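Local coordinates for protein family 88 glycosyl hydrolase (Bacteroides thetaiotaomicron, PDB 5NOA) that probably acts as a polysaccharide lyase on gum arabic, in a family that removes rhamnose caps from complex arabinogalactan proteins, at residues Gly230-Leu233 with Ala234-Lys238; Arg258-Ala261 with Lys262-Ala266; Arg373-Glu376 with Ser377-Gln380. One frame throughout, in Å; residues are numbered along the deposited sequence.

Contact 1: Gly230-Leu233 with Ala234-Lys238; sequences GWVL and AGLAK
Helix 226-242, one of the buried helices of the (alpha/alpha)6 barrel expected for this family, carries V232 and L236 one turn apart, their side chains side by side and pointing the same way. The touch is methyl to methyl: V232 CG1 lies 4.0 Å from L236 CD1. V232 puts that methyl there by keeping CG1 anti to the backbone N (chi1 -179°), on the flank of the carbonyl carbon, where it faces the next turn. L236 takes the other course. Its CG sits beside the backbone N, which folds the branch back over the preceding turn and brings L236 CG to 3.5 Å from V232 O. That same oxygen accepts the backbone N-H of L236 at 2.9 Å from N to O, so one carbonyl is both bonded and roofed by the leucine. The rest of the segment is held by the same i to i+4 hydrogen bonds, A234 N to G230 O at 3.0 Å, G235 N to W231 O at 2.8 Å and A237 N to L233 O. A234 CB also rests 3.4 Å from G230 O. W231 leaves on another face, where its ring meets those of Y163 and F294, while F257 packs on L233 and L236. With helices on several sides of it, this is the regular alpha-helical turn of a core helix in an alpha/alpha barrel.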
ATOM      1  N   GLY A 230      -0.770  -0.150   7.637  1.00  6.17           N
ATOM      2  CA  GLY A 230      -0.708   0.818   6.560  1.00  6.11           C
ATOM      3  C   GLY A 230      -1.043   0.203   5.222  1.00  6.04           C
ATOM      4  O   GLY A 230      -1.844   0.746   4.469  1.00  6.30           O
ATOM      5  N   TRP A 231      -0.469  -0.955   4.935  1.00  6.64           N
ATOM      6  CA  TRP A 231      -0.781  -1.650   3.708  1.00  6.30           C
ATOM      7  C   TRP A 231      -2.269  -1.911   3.607  1.00  6.12           C
ATOM      8  O   TRP A 231      -2.897  -1.723   2.554  1.00  6.70           O
ATOM      9  CB  TRP A 231      -0.086  -3.007   3.597  1.00  7.38           C
ATOM     10  CG  TRP A 231       1.412  -3.010   3.454  1.00  8.44           C
ATOM     11  CD1 TRP A 231       2.278  -3.573   4.328  1.00  9.35           C
ATOM     12  CD2 TRP A 231       2.206  -2.588   2.334  1.00  8.41           C
ATOM     13  NE1 TRP A 231       3.557  -3.503   3.845  1.00 10.79           N
ATOM     14  CE2 TRP A 231       3.538  -2.906   2.631  1.00  9.73           C
ATOM     15  CE3 TRP A 231       1.934  -1.990   1.107  1.00  8.88           C
ATOM     16  CZ2 TRP A 231       4.589  -2.643   1.756  1.00 10.48           C
ATOM     17  CZ3 TRP A 231       2.990  -1.756   0.229  1.00  8.84           C
ATOM     18  CH2 TRP A 231       4.299  -2.064   0.580  1.00 10.20           C
ATOM     19  N   VAL A 232      -2.885  -2.338   4.700  1.00  6.34           N
ATOM     20  CA  VAL A 232      -4.289  -2.712   4.660  1.00  6.84           C
ATOM     21  C   VAL A 232      -5.173  -1.489   4.423  1.00  6.02           C
ATOM     22  O   VAL A 232      -6.097  -1.520   3.607  1.00  7.19           O
ATOM     23  CB  VAL A 232      -4.734  -3.478   5.909  1.00  7.72           C
ATOM     24  CG1 VAL A 232      -6.213  -3.853   5.796  1.00  8.69           C
ATOM     25  CG2 VAL A 232      -3.894  -4.727   6.150  1.00  8.46           C
ATOM     26  N   LEU A 233      -4.926  -0.410   5.164  1.00  6.41           N
ATOM     27  CA  LEU A 233      -5.783   0.761   5.029  1.00  6.75           C
ATOM     28  C   LEU A 233      -5.666   1.338   3.614  1.00  6.37           C
ATOM     29  O   LEU A 233      -6.669   1.716   2.995  1.00  7.27           O
ATOM     30  CB  LEU A 233      -5.443   1.824   6.066  1.00  6.89           C
ATOM     31  CG  LEU A 233      -6.411   2.992   6.107  1.00  7.73           C
ATOM     32  CD1 LEU A 233      -7.690   2.579   6.818  1.00  8.26           C
ATOM     33  CD2 LEU A 233      -5.812   4.181   6.867  1.00  8.98           C
ATOM     34  N   ALA A 234      -4.430   1.449   3.128  1.00  6.52           N
ATOM     35  CA  ALA A 234      -4.234   1.925   1.760  1.00  7.06           C
ATOM     36  C   ALA A 234      -4.837   1.003   0.712  1.00  6.84           C
ATOM     37  O   ALA A 234      -5.380   1.459  -0.286  1.00  7.89           O
ATOM     38  CB  ALA A 234      -2.750   2.105   1.484  1.00  7.12           C
ATOM     39  N   GLY A 235      -4.747  -0.299   0.957  1.00  7.08           N
ATOM     40  CA  GLY A 235      -5.359  -1.248   0.059  1.00  7.68           C
ATOM     41  C   GLY A 235      -6.857  -1.160  -0.008  1.00  7.11           C
ATOM     42  O   GLY A 235      -7.449  -1.225  -1.084  1.00  7.92           O
ATOM     43  N   LEU A 236      -7.494  -0.995   1.145  1.00  7.40           N
ATOM     44  CA  LEU A 236      -8.919  -0.808   1.185  1.00  7.27           C
ATOM     45  C   LEU A 236      -9.337   0.488   0.482  1.00  7.84           C
ATOM     46  O   LEU A 236     -10.356   0.509  -0.216  1.00  8.12           O
ATOM     47  CB  LEU A 236      -9.448  -0.841   2.609  1.00  8.40           C
ATOM     48  CG  LEU A 236      -9.482  -2.208   3.261  1.00  9.61           C
ATOM     49  CD1 LEU A 236      -9.711  -2.099   4.765  1.00  9.68           C
ATOM     50  CD2 LEU A 236     -10.509  -3.116   2.599  1.00 10.99           C
ATOM     51  N   ALA A 237      -8.571   1.556   0.633  1.00  7.72           N
ATOM     52  CA  ALA A 237      -8.852   2.783  -0.111  1.00  7.82           C
ATOM     53  C   ALA A 237      -8.814   2.518  -1.602  1.00  7.87           C
ATOM     54  O   ALA A 237      -9.709   2.935  -2.316  1.00  8.99           O
ATOM     55  CB  ALA A 237      -7.872   3.872   0.305  1.00  8.13           C
ATOM     56  N   LYS A 238      -7.806   1.805  -2.075  1.00  7.43           N
ATOM     57  CA  LYS A 238      -7.730   1.521  -3.511  1.00  8.07           C
ATOM     58  C   LYS A 238      -8.871   0.635  -4.002  1.00  8.26           C
ATOM     59  O   LYS A 238      -9.382   0.841  -5.111  1.00  9.10           O
ATOM     60  CB  LYS A 238      -6.378   0.927  -3.825  1.00  9.26           C
ATOM     61  CG  LYS A 238      -5.283   1.971  -3.773  1.00 11.78           C
ATOM     62  CD  LYS A 238      -3.930   1.350  -3.859  1.00 16.10           C
ATOM     63  CE  LYS A 238      -3.484   1.065  -5.239  1.00 21.81           C
ATOM     64  NZ  LYS A 238      -3.262   2.279  -6.078  1.00 20.60           N
TER

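Contact 2: Arg258-Ala261 with Lys262-Ala266; sequences RTLA and KSVAA
V264 reaches back over L260 on helix 250-266, an alpha-helix packed beside helix 226-242 in the alpha/alpha barrel. Starting at V264 CB, the first neighbours are two carbonyl oxygens of the preceding turn, L260 O at 3.4 Å and A261 O at 3.6 Å. One step out, V264 CG2 stands beside its own backbone N and drops close against L260 O, only 3.2 Å away, a tight fit for a methyl. It also meets L260 CD1 at 4.2 Å, the two side chains crossing at a slant. The other methyl, CG1, is anti to the backbone N (chi1 167°), on the flank of the carbonyl carbon; V264 as a whole packs against L203 and M278. L260 O is thus crowded by the valine while it receives that residue's N-H in a bond of 2.9 Å from V264 N, and A265 N repeats the pattern on A261 O. L260 itself reaches L203 and Y204 of the short strand. On the more open side, T259 OG1 bonds to Y197 OH, and R258 NE to F307 O. S263 OG, anti to its own carbonyl carbon and beside the backbone N, binds A201 O; it stays 3.5 Å from T259 O.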
ATOM      1  N   ARG A 258     -13.878   1.855   7.741  1.00  8.12           N
ATOM      2  CA  ARG A 258     -14.199   2.796   8.795  1.00  8.31           C
ATOM      3  C   ARG A 258     -13.698   2.346  10.167  1.00  8.78           C
ATOM      4  O   ARG A 258     -13.224   3.188  10.942  1.00  9.91           O
ATOM      5  CB  ARG A 258     -15.696   3.059   8.861  1.00  9.26           C
ATOM      6  CG  ARG A 258     -16.174   3.854   7.643  1.00 10.96           C
ATOM      7  CD  ARG A 258     -17.600   4.255   7.861  1.00 13.67           C
ATOM      8  NE  ARG A 258     -18.208   4.923   6.750  1.00 14.47           N
ATOM      9  CZ  ARG A 258     -19.357   4.595   6.184  1.00 12.71           C
ATOM     10  NH1 ARG A 258     -20.122   3.597   6.605  1.00 15.65           N
ATOM     11  NH2 ARG A 258     -19.745   5.337   5.175  1.00 14.49           N
ATOM     12  N   THR A 259     -13.811   1.039  10.473  1.00  8.68           N
ATOM     13  CA  THR A 259     -13.354   0.557  11.790  1.00 11.01           C
ATOM     14  C   THR A 259     -11.832   0.665  11.904  1.00  9.43           C
ATOM     15  O   THR A 259     -11.276   1.130  12.911  1.00 10.41           O
ATOM     16  CB  THR A 259     -13.821  -0.881  12.108  1.00 12.18           C
ATOM     17  OG1 THR A 259     -13.227  -1.914  11.257  1.00 15.54           O
ATOM     18  CG2 THR A 259     -15.288  -0.961  12.120  1.00 13.62           C
ATOM     19  N   LEU A 260     -11.160   0.263  10.844  1.00  8.51           N
ATOM     20  CA  LEU A 260      -9.696   0.332  10.829  1.00  8.31           C
ATOM     21  C   LEU A 260      -9.219   1.780  10.909  1.00  7.45           C
ATOM     22  O   LEU A 260      -8.319   2.102  11.686  1.00  8.30           O
ATOM     23  CB  LEU A 260      -9.182  -0.340   9.564  1.00  9.00           C
ATOM     24  CG  LEU A 260      -7.690  -0.416   9.387  1.00 10.05           C
ATOM     25  CD1 LEU A 260      -7.032  -1.164  10.515  1.00 11.96           C
ATOM     26  CD2 LEU A 260      -7.320  -1.010   8.038  1.00 11.29           C
ATOM     27  N   ALA A 261      -9.862   2.657  10.145  1.00  7.37           N
ATOM     28  CA  ALA A 261      -9.472   4.068  10.221  1.00  7.65           C
ATOM     29  C   ALA A 261      -9.582   4.647  11.617  1.00  7.72           C
ATOM     30  O   ALA A 261      -8.704   5.387  12.091  1.00  8.18           O
ATOM     31  CB  ALA A 261     -10.325   4.900   9.269  1.00  7.30           C
ATOM     32  N   LYS A 262     -10.660   4.282  12.301  1.00  7.90           N
ATOM     33  CA  LYS A 262     -10.880   4.831  13.632  1.00  8.55           C
ATOM     34  C   LYS A 262      -9.821   4.397  14.602  1.00  8.13           C
ATOM     35  O   LYS A 262      -9.289   5.206  15.383  1.00  8.68           O
ATOM     36  CB  LYS A 262     -12.291   4.436  14.112  1.00 10.12           C
ATOM     37  CG  LYS A 262     -12.784   5.134  15.362  1.00 13.00           C
ATOM     38  CD  LYS A 262     -14.254   4.772  15.675  1.00 18.63           C
ATOM     39  CE  LYS A 262     -14.701   5.218  17.057  1.00 26.61           C
ATOM     40  NZ  LYS A 262     -14.633   6.673  17.276  1.00 34.42           N
ATOM     41  N   SER A 263      -9.476   3.120  14.528  1.00  7.93           N
ATOM     42  CA  SER A 263      -8.440   2.593  15.430  1.00  8.12           C
ATOM     43  C   SER A 263      -7.046   3.116  15.080  1.00  7.70           C
ATOM     44  O   SER A 263      -6.237   3.392  15.961  1.00  8.45           O
ATOM     45  CB  SER A 263      -8.456   1.082  15.395  1.00  9.54           C
ATOM     46  OG  SER A 263      -9.631   0.605  15.988  1.00 13.74           O
ATOM     47  N   VAL A 264      -6.782   3.278  13.798  1.00  7.75           N
ATOM     48  CA  VAL A 264      -5.540   3.904  13.344  1.00  7.97           C
ATOM     49  C   VAL A 264      -5.429   5.315  13.888  1.00  7.39           C
ATOM     50  O   VAL A 264      -4.419   5.695  14.490  1.00  8.46           O
ATOM     51  CB  VAL A 264      -5.440   3.880  11.805  1.00  8.13           C
ATOM     52  CG1 VAL A 264      -4.332   4.806  11.293  1.00  9.11           C
ATOM     53  CG2 VAL A 264      -5.186   2.474  11.313  1.00  8.35           C
ATOM     54  N   ALA A 265      -6.467   6.129  13.694  1.00  7.23           N
ATOM     55  CA  ALA A 265      -6.405   7.463  14.165  1.00  8.44           C
ATOM     56  C   ALA A 265      -6.192   7.558  15.682  1.00  8.50           C
ATOM     57  O   ALA A 265      -5.443   8.413  16.143  1.00 10.46           O
ATOM     58  CB  ALA A 265      -7.674   8.212  13.763  1.00  8.87           C
ATOM     59  N   ALA A 266      -6.808   6.646  16.422  1.00  8.34           N
ATOM     60  CA  ALA A 266      -6.748   6.699  17.861  1.00  8.69           C
ATOM     61  C   ALA A 266      -5.397   6.441  18.444  1.00  9.46           C
ATOM     62  O   ALA A 266      -5.136   6.834  19.554  1.00 11.25           O
ATOM     63  CB  ALA A 266      -7.722   5.690  18.458  1.00 10.45           C
TER

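Contact 3: Arg373-Glu376 with Ser377-Gln380; sequences RYLE and SLIQ
S377 turns back on Y374, and the L378 methyls lie obliquely against the outer end of its ring, where helix 358-377 gives way to the C-terminal tail. S377 comes first. Its hydroxyl donates to Y374 O, 2.7 Å from OG, in the carbonyl plane and on a lone pair; chi1 of 80° sets OG between its own backbone N and carbonyl carbon, from where it can curl back to the earlier turn. S377 N approaches the same oxygen at 3.0 Å from well above that plane, so Y374 O is gripped twice by one residue. The regular helical bond, S377 N to R373 O, is stretched to 3.4 Å and weak. At L378 the chain tightens: L378 N donates to L375 O at 3.2 Å, an i to i+3 bond. Its side chain slants past the ring, L378 CD2 lying 4.0 Å from Y374 CE1, while L378 CD1 meets L375 CD2 at 4.1 Å. With an alanine in place of Y374, L378 CD2 would probably lose its neighbour here, CD1 would keep L375 alone, and the side chain's contacts with Q300 and Q314 would be lost as well. A water donates to E376 O and, at 2.7 Å, to L378 O. Further along, Q380 bends round so that NE2 donates to L378 O as well. Such a shift from i+4 to i+3 bonding before an extended tail is typical of a C-terminal helix end.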
ATOM      1  N   ARG A 373      -4.819  16.665  -3.720  1.00  7.97           N
ATOM      2  CA  ARG A 373      -6.252  16.594  -4.009  1.00  9.05           C
ATOM      3  C   ARG A 373      -7.113  17.264  -2.933  1.00  9.02           C
ATOM      4  O   ARG A 373      -8.054  18.015  -3.223  1.00 11.57           O
ATOM      5  CB  ARG A 373      -6.695  15.161  -4.289  1.00  9.49           C
ATOM      6  CG  ARG A 373      -5.955  14.546  -5.489  1.00 11.24           C
ATOM      7  CD  ARG A 373      -6.427  13.149  -5.791  1.00 12.96           C
ATOM      8  NE  ARG A 373      -5.617  12.502  -6.851  1.00 14.18           N
ATOM      9  CZ  ARG A 373      -4.677  11.584  -6.652  1.00 15.12           C
ATOM     10  NH1 ARG A 373      -4.331  11.105  -5.433  1.00 15.50           N
ATOM     11  NH2 ARG A 373      -4.062  11.095  -7.730  1.00 18.63           N
ATOM     12  N   TYR A 374      -6.772  17.036  -1.672  1.00  8.60           N
ATOM     13  CA  TYR A 374      -7.450  17.724  -0.563  1.00  9.31           C
ATOM     14  C   TYR A 374      -7.252  19.245  -0.634  1.00  9.31           C
ATOM     15  O   TYR A 374      -8.226  20.014  -0.559  1.00 10.05           O
ATOM     16  CB  TYR A 374      -6.921  17.182   0.775  1.00  9.15           C
ATOM     17  CG  TYR A 374      -7.289  18.058   1.929  1.00 10.33           C
ATOM     18  CD1 TYR A 374      -8.611  18.192   2.314  1.00 11.10           C
ATOM     19  CD2 TYR A 374      -6.326  18.746   2.620  1.00 12.07           C
ATOM     20  CE1 TYR A 374      -8.967  19.011   3.361  1.00 13.12           C
ATOM     21  CE2 TYR A 374      -6.673  19.558   3.678  1.00 14.12           C
ATOM     22  CZ  TYR A 374      -7.994  19.691   4.039  1.00 13.20           C
ATOM     23  OH  TYR A 374      -8.316  20.540   5.097  1.00 19.15           O
ATOM     24  N   LEU A 375      -6.010  19.699  -0.770  1.00  8.13           N
ATOM     25  CA  LEU A 375      -5.746  21.126  -0.763  1.00  8.10           C
ATOM     26  C   LEU A 375      -6.434  21.844  -1.913  1.00  9.63           C
ATOM     27  O   LEU A 375      -6.874  22.973  -1.745  1.00 10.57           O
ATOM     28  CB  LEU A 375      -4.252  21.396  -0.750  1.00  8.43           C
ATOM     29  CG  LEU A 375      -3.523  20.957   0.509  1.00  8.93           C
ATOM     30  CD1 LEU A 375      -2.034  21.034   0.257  1.00 10.19           C
ATOM     31  CD2 LEU A 375      -3.935  21.756   1.745  1.00 10.74           C
ATOM     32  N   GLU A 376      -6.492  21.197  -3.077  1.00  9.47           N
ATOM     33  CA  GLU A 376      -7.095  21.834  -4.229  1.00 11.84           C
ATOM     34  C   GLU A 376      -8.608  21.979  -4.084  1.00 13.40           C
ATOM     35  O   GLU A 376      -9.194  22.789  -4.816  1.00 17.14           O
ATOM     36  CB  GLU A 376      -6.719  21.087  -5.516  1.00 12.24           C
ATOM     37  CG  GLU A 376      -5.249  21.285  -5.892  1.00 15.38           C
ATOM     38  CD  GLU A 376      -4.830  20.673  -7.187  1.00 20.64           C
ATOM     39  OE1 GLU A 376      -3.668  20.934  -7.618  1.00 29.00           O
ATOM     40  OE2 GLU A 376      -5.610  19.894  -7.740  1.00 29.48           O
ATOM     41  N   SER A 377      -9.213  21.213  -3.173  1.00 13.64           N
ATOM     42  CA  SER A 377     -10.683  21.292  -2.863  1.00 15.09           C
ATOM     43  C   SER A 377     -11.020  22.541  -2.073  1.00 13.59           C
ATOM     44  O   SER A 377     -12.157  22.939  -2.019  1.00 18.21           O
ATOM     45  CB  SER A 377     -11.164  20.029  -2.021  1.00 13.13           C
ATOM     46  OG  SER A 377     -10.876  20.034  -0.539  1.00 17.67           O
ATOM     47  N   LEU A 378     -10.043  23.149  -1.416  1.00 11.27           N
ATOM     48  CA  LEU A 378     -10.341  24.230  -0.480  1.00 11.65           C
ATOM     49  C   LEU A 378     -10.640  25.543  -1.272  1.00 13.16           C
ATOM     50  O   LEU A 378     -10.077  25.799  -2.334  1.00 14.49           O
ATOM     51  CB  LEU A 378      -9.192  24.407   0.567  1.00 12.52           C
ATOM     52  CG  LEU A 378      -8.897  23.119   1.382  1.00 13.16           C
ATOM     53  CD1 LEU A 378      -7.692  23.377   2.283  1.00 14.84           C
ATOM     54  CD2 LEU A 378     -10.082  22.680   2.235  1.00 15.29           C
ATOM     55  N   ILE A 379     -11.453  26.409  -0.704  1.00 14.33           N
ATOM     56  CA  ILE A 379     -11.753  27.699  -1.399  1.00 14.87           C
ATOM     57  C   ILE A 379     -10.475  28.528  -1.564  1.00 13.96           C
ATOM     58  O   ILE A 379      -9.715  28.642  -0.638  1.00 14.47           O
ATOM     59  CB  ILE A 379     -12.762  28.518  -0.620  1.00 16.12           C
ATOM     60  CG1 ILE A 379     -14.092  27.800  -0.498  1.00 19.03           C
ATOM     61  CG2 ILE A 379     -12.988  29.900  -1.231  1.00 16.52           C
ATOM     62  CD1 ILE A 379     -14.838  27.559  -1.823  1.00 21.09           C
ATOM     63  N   GLN A 380     -10.285  29.128  -2.754  1.00 15.96           N
ATOM     64  CA  GLN A 380      -9.179  30.059  -3.029  1.00 17.93           C
ATOM     65  C   GLN A 380      -9.670  31.464  -2.765  1.00 21.37           C
ATOM     66  O   GLN A 380     -10.519  32.011  -3.494  1.00 20.70           O
ATOM     67  CB  GLN A 380      -8.729  29.951  -4.491  1.00 20.95           C
ATOM     68  CG  GLN A 380      -8.249  28.570  -4.891  1.00 27.62           C
ATOM     69  CD  GLN A 380      -7.189  28.065  -3.965  1.00 32.63           C
ATOM     70  OE1 GLN A 380      -5.983  28.332  -4.146  1.00 43.82           O
ATOM     71  NE2 GLN A 380      -7.619  27.331  -2.946  1.00 40.32           N
TER
HETATM   72  O   HOH W   1     -11.146  24.940  -4.681  1.00 28.06           O

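In the fold
Moving from the N terminus, the chain meets contact 1 on helix 226-242, contact 2 on the next helix, 250-266, and contact 3 at the end of helix 358-377. All three are local, so none closes a long loop, and they run in series without nesting or crossing. Contacts 1 and 2 touch: V232 CG1 is 3.8 Å from L260 CD2, and L233 CD1 packs on A261, which joins the two successive helices. Contact 3 lies apart, its centre about 23 Å from that of contact 1. Shared neighbours link it indirectly, since helix 289-304 packs on contacts 1 and 3, and helix 310-328 on contacts 2 and 3.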